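Local coordinates for putative hemin storage protein (Bordetella bronchiseptica, PDB 6AU1) that cleaves deacetylated poly-beta-1,6-N-acetylglucosamine, a biofilm polysaccharide, through the glycoside hydrolase domain that makes up this chain, at residues A[94-102]-A[125-133]; A[110-118]-A[165-173]. One frame throughout, in Å; residues are numbered along the deposited sequence.

Interaction 1. Residues A[94-102]-A[125-133]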
loop_
_atom_site.group_PDB
_atom_site.type_symbol
_atom_site.label_atom_id
_atom_site.label_comp_id
_atom_site.label_asym_id
_atom_site.label_seq_id
_atom_site.Cartn_x
_atom_site.Cartn_y
_atom_site.Cartn_z
ATOM N N LEU A 94 2.727 -5.287 -2.320
ATOM C CA LEU A 94 2.331 -6.525 -1.645
ATOM C C LEU A 94 1.702 -6.185 -0.294
ATOM O O LEU A 94 2.072 -5.190 0.307
ATOM C CB LEU A 94 3.563 -7.428 -1.460
ATOM C CG LEU A 94 3.454 -8.944 -1.302
ATOM C CD1 LEU A 94 2.705 -9.578 -2.480
ATOM C CD2 LEU A 94 4.848 -9.554 -1.126
ATOM N N PRO A 95 0.769 -7.018 0.181
ATOM C CA PRO A 95 0.238 -6.817 1.536
ATOM C C PRO A 95 1.324 -6.979 2.582
ATOM O O PRO A 95 2.316 -7.668 2.363
ATOM C CB PRO A 95 -0.806 -7.932 1.681
ATOM C CG PRO A 95 -1.151 -8.337 0.270
ATOM C CD PRO A 95 0.153 -8.179 -0.481
ATOM N N VAL A 96 1.124 -6.348 3.729
ATOM C CA VAL A 96 2.002 -6.539 4.860
ATOM C C VAL A 96 1.511 -7.717 5.706
ATOM O O VAL A 96 2.313 -8.491 6.241
ATOM C CB VAL A 96 2.069 -5.262 5.715
ATOM C CG1 VAL A 96 3.032 -5.454 6.900
ATOM C CG2 VAL A 96 2.503 -4.059 4.849
ATOM N N LEU A 97 0.188 -7.827 5.842
ATOM C CA LEU A 97 -0.436 -8.775 6.774
ATOM C C LEU A 97 -1.474 -9.705 6.150
ATOM O O LEU A 97 -1.635 -10.845 6.609
ATOM C CB LEU A 97 -1.130 -8.020 7.915
ATOM C CG LEU A 97 -0.295 -7.048 8.740
ATOM C CD1 LEU A 97 -1.216 -6.441 9.792
ATOM C CD2 LEU A 97 0.898 -7.761 9.375
ATOM N N THR A 98 -2.207 -9.229 5.140
ATOM C CA THR A 98 -3.351 -10.005 4.634
ATOM C C THR A 98 -2.933 -11.090 3.640
ATOM O O THR A 98 -2.816 -10.837 2.439
ATOM C CB THR A 98 -4.420 -9.119 3.948
ATOM O OG1 THR A 98 -3.845 -8.420 2.830
ATOM C CG2 THR A 98 -5.026 -8.120 4.932
ATOM N N PHE A 99 -2.692 -12.281 4.173
ATOM C CA PHE A 99 -2.458 -13.476 3.373
ATOM C C PHE A 99 -3.339 -14.573 3.918
ATOM O O PHE A 99 -3.147 -15.010 5.052
ATOM C CB PHE A 99 -0.985 -13.886 3.418
ATOM C CG PHE A 99 -0.064 -12.831 2.903
ATOM C CD1 PHE A 99 0.200 -12.733 1.536
ATOM C CD2 PHE A 99 0.519 -11.914 3.773
ATOM C CE1 PHE A 99 1.048 -11.734 1.049
ATOM C CE2 PHE A 99 1.365 -10.921 3.298
ATOM C CZ PHE A 99 1.632 -10.832 1.928
ATOM N N SER A 100 -4.313 -15.000 3.122
ATOM C CA SER A 100 -5.252 -16.030 3.558
ATOM C C SER A 100 -4.710 -17.408 3.189
ATOM O O SER A 100 -5.129 -18.024 2.211
ATOM C CB SER A 100 -6.634 -15.787 2.945
ATOM O OG SER A 100 -7.189 -14.577 3.462
ATOM N N VAL A 101 -3.751 -17.862 3.985
ATOM C CA VAL A 101 -3.118 -19.152 3.809
ATOM C C VAL A 101 -4.137 -20.285 3.961
ATOM O O VAL A 101 -5.162 -20.130 4.628
ATOM C CB VAL A 101 -1.969 -19.345 4.831
ATOM C CG1 VAL A 101 -0.899 -18.298 4.619
ATOM C CG2 VAL A 101 -2.506 -19.268 6.272
ATOM N N PRO A 102 -3.867 -21.424 3.321
ATOM C CA PRO A 102 -4.797 -22.557 3.409
ATOM C C PRO A 102 -4.755 -23.236 4.771
ATOM O O PRO A 102 -3.766 -23.100 5.483
ATOM C CB PRO A 102 -4.304 -23.506 2.314
ATOM C CG PRO A 102 -2.883 -23.147 2.097
ATOM C CD PRO A 102 -2.747 -21.676 2.399
ATOM N N GLY A 125 -9.728 -2.338 8.681
ATOM C CA GLY A 125 -8.839 -3.465 8.443
ATOM C C GLY A 125 -9.567 -4.745 8.070
ATOM O O GLY A 125 -10.677 -4.997 8.541
ATOM N N SER A 126 -8.945 -5.561 7.220
ATOM C CA SER A 126 -9.520 -6.861 6.863
ATOM C C SER A 126 -9.437 -7.829 8.029
ATOM O O SER A 126 -8.425 -7.871 8.724
ATOM C CB SER A 126 -8.791 -7.458 5.647
ATOM O OG SER A 126 -9.189 -8.809 5.436
ATOM N N PRO A 127 -10.491 -8.642 8.234
ATOM C CA PRO A 127 -10.428 -9.706 9.239
ATOM C C PRO A 127 -9.331 -10.730 8.944
ATOM O O PRO A 127 -8.979 -11.493 9.847
ATOM C CB PRO A 127 -11.809 -10.377 9.145
ATOM C CG PRO A 127 -12.687 -9.388 8.473
ATOM C CD PRO A 127 -11.802 -8.576 7.569
ATOM N N THR A 128 -8.815 -10.749 7.714
ATOM C CA THR A 128 -7.796 -11.719 7.326
ATOM C C THR A 128 -6.359 -11.278 7.614
ATOM O O THR A 128 -5.420 -12.030 7.323
ATOM C CB THR A 128 -7.882 -12.053 5.812
ATOM O OG1 THR A 128 -7.446 -10.917 5.055
ATOM C CG2 THR A 128 -9.319 -12.430 5.417
ATOM N N ARG A 129 -6.164 -10.065 8.149
ATOM C CA ARG A 129 -4.813 -9.648 8.538
ATOM C C ARG A 129 -4.193 -10.679 9.478
ATOM O O ARG A 129 -4.733 -10.941 10.561
ATOM C CB ARG A 129 -4.821 -8.277 9.248
ATOM C CG ARG A 129 -4.987 -7.050 8.343
ATOM C CD ARG A 129 -5.394 -5.835 9.210
ATOM N NE ARG A 129 -6.674 -6.127 9.872
ATOM C CZ ARG A 129 -7.084 -5.589 11.019
ATOM N NH1 ARG A 129 -6.332 -4.697 11.655
ATOM N NH2 ARG A 129 -8.258 -5.949 11.530
ATOM N N LEU A 130 -3.065 -11.257 9.079
ATOM C CA LEU A 130 -2.322 -12.114 9.993
ATOM C C LEU A 130 -1.759 -11.251 11.120
ATOM O O LEU A 130 -1.457 -10.070 10.916
ATOM C CB LEU A 130 -1.195 -12.853 9.260
ATOM C CG LEU A 130 -1.669 -13.923 8.272
ATOM C CD1 LEU A 130 -0.485 -14.462 7.480
ATOM C CD2 LEU A 130 -2.365 -15.041 9.042
ATOM N N SER A 131 -1.630 -11.829 12.310
ATOM C CA SER A 131 -1.019 -11.119 13.432
ATOM C C SER A 131 0.501 -11.098 13.345
ATOM O O SER A 131 1.144 -12.143 13.439
ATOM C CB SER A 131 -1.422 -11.757 14.758
ATOM O OG SER A 131 -0.775 -11.084 15.830
ATOM N N PRO A 132 1.096 -9.906 13.195
ATOM C CA PRO A 132 2.561 -9.865 13.129
ATOM C C PRO A 132 3.202 -10.111 14.498
ATOM O O PRO A 132 4.424 -10.174 14.590
ATOM C CB PRO A 132 2.849 -8.446 12.626
ATOM C CG PRO A 132 1.703 -7.640 13.174
ATOM C CD PRO A 132 0.497 -8.560 13.112
ATOM N N PHE A 133 2.380 -10.252 15.538
ATOM C CA PHE A 133 2.873 -10.621 16.865
ATOM C C PHE A 133 3.020 -12.137 17.051
ATOM O O PHE A 133 3.667 -12.588 17.998
ATOM C CB PHE A 133 1.937 -10.054 17.946
ATOM C CG PHE A 133 1.817 -8.556 17.909
ATOM C CD1 PHE A 133 2.753 -7.757 18.557
ATOM C CD2 PHE A 133 0.786 -7.945 17.216
ATOM C CE1 PHE A 133 2.657 -6.371 18.524
ATOM C CE2 PHE A 133 0.679 -6.563 17.177
ATOM C CZ PHE A 133 1.619 -5.775 17.829
HETATM O O HOH W 1 -5.221 -14.748 7.099
HETATM O O HOH W 2 -5.936 -12.107 3.158
#

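Interaction 2. Residues A[110-118]-A[165-173]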
loop_
_atom_site.group_PDB
_atom_site.type_symbol
_atom_site.label_atom_id
_atom_site.label_comp_id
_atom_site.label_asym_id
_atom_site.label_seq_id
_atom_site.Cartn_x
_atom_site.Cartn_y
_atom_site.Cartn_z
ATOM N N LYS A 110 -4.126 -17.415 12.515
ATOM C CA LYS A 110 -3.346 -16.609 13.454
ATOM C C LYS A 110 -3.458 -15.150 13.042
ATOM O O LYS A 110 -2.483 -14.523 12.610
ATOM C CB LYS A 110 -1.881 -17.062 13.496
ATOM C CG LYS A 110 -1.697 -18.549 13.790
ATOM C CD LYS A 110 -2.457 -18.972 15.046
ATOM C CE LYS A 110 -2.144 -20.428 15.396
ATOM N NZ LYS A 110 -2.982 -20.915 16.534
ATOM N N VAL A 111 -4.671 -14.626 13.188
ATOM C CA VAL A 111 -5.021 -13.315 12.672
ATOM C C VAL A 111 -5.126 -12.283 13.787
ATOM O O VAL A 111 -5.216 -12.636 14.972
ATOM C CB VAL A 111 -6.363 -13.356 11.912
ATOM C CG1 VAL A 111 -6.231 -14.225 10.650
ATOM C CG2 VAL A 111 -7.487 -13.882 12.828
ATOM N N VAL A 112 -5.125 -11.015 13.393
ATOM C CA VAL A 112 -5.337 -9.897 14.318
ATOM C C VAL A 112 -6.690 -10.025 15.001
ATOM O O VAL A 112 -7.721 -10.212 14.339
ATOM C CB VAL A 112 -5.257 -8.543 13.579
ATOM C CG1 VAL A 112 -5.739 -7.379 14.477
ATOM C CG2 VAL A 112 -3.831 -8.311 13.051
ATOM N N GLN A 113 -6.687 -9.941 16.328
ATOM C CA GLN A 113 -7.923 -10.036 17.085
ATOM C C GLN A 113 -8.294 -8.661 17.618
ATOM O O GLN A 113 -7.429 -7.794 17.765
ATOM C CB GLN A 113 -7.783 -11.042 18.231
ATOM C CG GLN A 113 -7.519 -12.477 17.758
ATOM C CD GLN A 113 -7.385 -13.448 18.921
ATOM O OE1 GLN A 113 -7.909 -13.207 20.011
ATOM N NE2 GLN A 113 -6.672 -14.543 18.702
ATOM N N SER A 114 -9.589 -8.466 17.859
ATOM C CA SER A 114 -10.124 -7.223 18.410
ATOM C C SER A 114 -10.887 -7.516 19.697
ATOM O O SER A 114 -11.535 -8.550 19.814
ATOM C CB SER A 114 -11.049 -6.539 17.401
ATOM O OG SER A 114 -11.874 -5.561 18.026
ATOM N N THR A 115 -10.843 -6.603 20.661
ATOM C CA THR A 115 -11.597 -6.808 21.895
ATOM C C THR A 115 -13.111 -6.688 21.703
ATOM O O THR A 115 -13.894 -7.140 22.551
ATOM C CB THR A 115 -11.179 -5.794 22.984
ATOM O OG1 THR A 115 -11.399 -4.467 22.503
ATOM C CG2 THR A 115 -9.707 -5.955 23.335
ATOM N N THR A 116 -13.529 -6.063 20.608
ATOM C CA THR A 116 -14.945 -5.737 20.427
ATOM C C THR A 116 -15.576 -6.323 19.163
ATOM O O THR A 116 -16.788 -6.557 19.123
ATOM C CB THR A 116 -15.158 -4.214 20.396
ATOM O OG1 THR A 116 -14.410 -3.659 19.308
ATOM C CG2 THR A 116 -14.709 -3.580 21.712
ATOM N N ARG A 117 -14.761 -6.557 18.140
ATOM C CA ARG A 117 -15.275 -7.035 16.852
ATOM C C ARG A 117 -15.856 -8.451 16.970
ATOM O O ARG A 117 -15.363 -9.277 17.739
ATOM C CB ARG A 117 -14.162 -6.965 15.790
ATOM C CG ARG A 117 -14.511 -7.536 14.429
ATOM C CD ARG A 117 -13.572 -6.991 13.343
ATOM N NE ARG A 117 -12.165 -7.003 13.752
ATOM C CZ ARG A 117 -11.344 -8.040 13.597
ATOM N NH1 ARG A 117 -10.082 -7.959 14.001
ATOM N NH2 ARG A 117 -11.786 -9.165 13.041
ATOM N N LYS A 118 -16.946 -8.702 16.249
ATOM C CA LYS A 118 -17.596 -10.014 16.238
ATOM C C LYS A 118 -17.337 -10.674 14.885
ATOM O O LYS A 118 -16.939 -10.012 13.921
ATOM C CB LYS A 118 -19.107 -9.878 16.504
ATOM C CG LYS A 118 -19.463 -9.374 17.910
ATOM C CD LYS A 118 -19.564 -10.525 18.895
ATOM C CE LYS A 118 -19.607 -10.036 20.335
ATOM N NZ LYS A 118 -19.847 -11.167 21.279
ATOM N N LEU A 165 -4.027 -1.088 12.293
ATOM C CA LEU A 165 -4.558 -1.667 13.527
ATOM C C LEU A 165 -5.431 -0.612 14.190
ATOM O O LEU A 165 -5.034 0.553 14.249
ATOM C CB LEU A 165 -3.430 -2.080 14.477
ATOM C CG LEU A 165 -2.504 -3.216 14.043
ATOM C CD1 LEU A 165 -1.303 -3.300 14.973
ATOM C CD2 LEU A 165 -3.267 -4.550 14.030
ATOM N N ASP A 166 -6.616 -0.975 14.681
ATOM C CA ASP A 166 -7.405 0.057 15.351
ATOM C C ASP A 166 -7.183 0.017 16.863
ATOM O O ASP A 166 -6.295 -0.685 17.336
ATOM C CB ASP A 166 -8.893 -0.037 14.984
ATOM C CG ASP A 166 -9.582 -1.289 15.514
ATOM O OD1 ASP A 166 -9.201 -1.818 16.570
ATOM O OD2 ASP A 166 -10.555 -1.726 14.864
ATOM N N ASP A 167 -7.962 0.797 17.611
ATOM C CA ASP A 167 -7.668 0.972 19.032
ATOM C C ASP A 167 -8.275 -0.145 19.890
ATOM O O ASP A 167 -8.290 -0.046 21.113
ATOM C CB ASP A 167 -8.141 2.355 19.511
ATOM C CG ASP A 167 -9.603 2.629 19.199
ATOM O OD1 ASP A 167 -10.262 1.789 18.552
ATOM O OD2 ASP A 167 -10.087 3.714 19.592
ATOM N N THR A 168 -8.738 -1.215 19.242
ATOM C CA THR A 168 -9.179 -2.431 19.937
ATOM C C THR A 168 -8.310 -3.632 19.563
ATOM O O THR A 168 -8.599 -4.772 19.960
ATOM C CB THR A 168 -10.658 -2.777 19.618
ATOM O OG1 THR A 168 -10.769 -3.184 18.244
ATOM C CG2 THR A 168 -11.557 -1.574 19.877
ATOM N N GLU A 169 -7.254 -3.369 18.786
ATOM C CA GLU A 169 -6.395 -4.409 18.218
ATOM C C GLU A 169 -4.930 -4.126 18.545
ATOM O O GLU A 169 -4.595 -2.992 18.875
ATOM C CB GLU A 169 -6.563 -4.454 16.692
ATOM C CG GLU A 169 -7.972 -4.793 16.218
ATOM C CD GLU A 169 -8.149 -4.555 14.720
ATOM O OE1 GLU A 169 -9.002 -5.237 14.113
ATOM O OE2 GLU A 169 -7.437 -3.700 14.151
ATOM N N ASP A 170 -4.031 -5.105 18.462
ATOM C CA ASP A 170 -4.270 -6.535 18.312
ATOM C C ASP A 170 -4.483 -7.109 19.722
ATOM O O ASP A 170 -3.662 -6.877 20.606
ATOM C CB ASP A 170 -3.049 -7.148 17.601
ATOM C CG ASP A 170 -3.192 -8.618 17.298
ATOM O OD1 ASP A 170 -4.088 -9.290 17.846
ATOM O OD2 ASP A 170 -2.367 -9.098 16.496
ATOM N N SER A 171 -5.587 -7.827 19.937
ATOM C CA SER A 171 -5.926 -8.345 21.269
ATOM C C SER A 171 -5.562 -9.822 21.462
ATOM O O SER A 171 -5.895 -10.433 22.487
ATOM C CB SER A 171 -7.422 -8.146 21.545
ATOM O OG SER A 171 -8.202 -8.888 20.617
ATOM N N SER A 172 -4.862 -10.392 20.490
ATOM C CA SER A 172 -4.486 -11.805 20.552
ATOM C C SER A 172 -3.463 -12.020 21.669
ATOM O O SER A 172 -2.784 -11.076 22.078
ATOM C CB SER A 172 -3.934 -12.267 19.197
ATOM O OG SER A 172 -2.684 -11.664 18.916
ATOM N N PRO A 173 -3.369 -13.254 22.195
ATOM C CA PRO A 173 -2.484 -13.510 23.341
ATOM C C PRO A 173 -1.025 -13.128 23.073
ATOM O O PRO A 173 -0.347 -12.598 23.959
ATOM C CB PRO A 173 -2.621 -15.025 23.554
ATOM C CG PRO A 173 -3.992 -15.343 23.050
ATOM C CD PRO A 173 -4.208 -14.424 21.869
HETATM O O HOH W 3 -9.242 -11.185 21.649
HETATM O O HOH W 4 -11.942 -4.070 14.716
#

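Interaction 1. Residues A[94-102]-A[125-133]
Ser126 sets its CB against the methyl CG2 of Thr98, and its hydroxyl turns along its own segment to share a hydrogen bond with Thr128 OG1. The type I turn from Ser126 to Arg129 then brings Thr128 over Thr98 and Ser100. Thr128 OG1 lies 3.7 Å from Thr98 CB, and a water joins this oxygen to Ser100 OG, which is also bonded to Asp57. A second water donates to both Thr128 O and Phe99 O. Arg129 lays its CG 3.6 Å from Thr98 CG2; the chain bends at chi3 (-61°), and NE returns to Ser126 O at 2.7 Å in an almost straight bond. That carbonyl also takes Arg129 N, from the opposite face of its plane. Leu130 N makes the direct bond between the segments, to Leu97 O at 2.9 Å, coming from above the carbonyl plane, while its CD1 reaches Phe99 CB. Pro132 closes the contact, its CD 3.8 Å from Leu97 CD2. Hydrocarbon thus pairs Leu97 with Pro132, Leu130 with Phe99 and Thr98 with Arg129, whereas one direct backbone bond and two water bridges make the polar link between the segments, which therefore runs mostly through water.

Interaction 2. Residues A[110-118]-A[165-173]
Glu169 runs along the 110-118 segment, and each part of its side chain meets something different. CB lies 3.8 Å from Val112 CG1. CG, placed opposite the carbonyl carbon of its own residue (chi1 -62°), touches both Gln113 O and Ser114 CB, and the extended chain carries CD to 3.7 Å from Val112 CG1. At the tip, OE1 forms a salt bridge with Arg117 NH1 at 2.9 Å, met on its anti side with the guanidinium and carboxylate planes 83° apart; Arg129 NH2 also forms a salt bridge with OE1, so two arginines share this oxygen. OE2 accepts the backbone N of Asp166. A water links OE1, Arg117 NE and Asp166 OD2, and Arg117 NH1 also donates to Val112 O, which helps to fix the guanidinium.

On one flank, Ser114 OG donates to Thr168 OG1 at 2.6 Å while accepting from the backbone N atoms of Thr116 and Arg117. Thr168 OG1 in turn donates a hydrogen bond to Asp166 OD1, and Thr115 N bonds to Thr168 O. On the other flank, Asp170 OD1 collects Gln113 N at 3.1 Å together with Ser172 N and Ser172 OG, while OD2 is held by Ser131 OG, and Ser171 N returns a bond to Gln113 O. The amide of Gln113 lies over CA and CB of Ser172.

Local turns, an ST turn at Ser114 and Asx turns at Asp166 and Asp170, present groups that bond across the loops; Ser172 is at the N-cap position of helix 173-181. The loops follow strands 89-94 and 156-159, adjacent parallel strands of the TIM-barrel-type domain.

How the interactions relate
Segments 94-102, 110-118 and 125-133 belong to the long loop that leads from strand 89-94 to helix 135-151. Segment 165-173 lies in the loop that follows strand 156-159. Interaction 1 therefore folds the first loop on itself, while interaction 2 ties its middle to the second; along the chain the segments of the two contacts alternate. Their centres are 12 Å apart, interaction 1 lying deeper and interaction 2 farther from the centre of the chain. They meet directly: Arg129 NH2 makes a salt bridge with Glu169 OE1, and Ser131 OG probably bonds to Asp170 OD2. These two pairs, with interaction 2, link the loops after two adjacent strands of the barrel-type hydrolase domain.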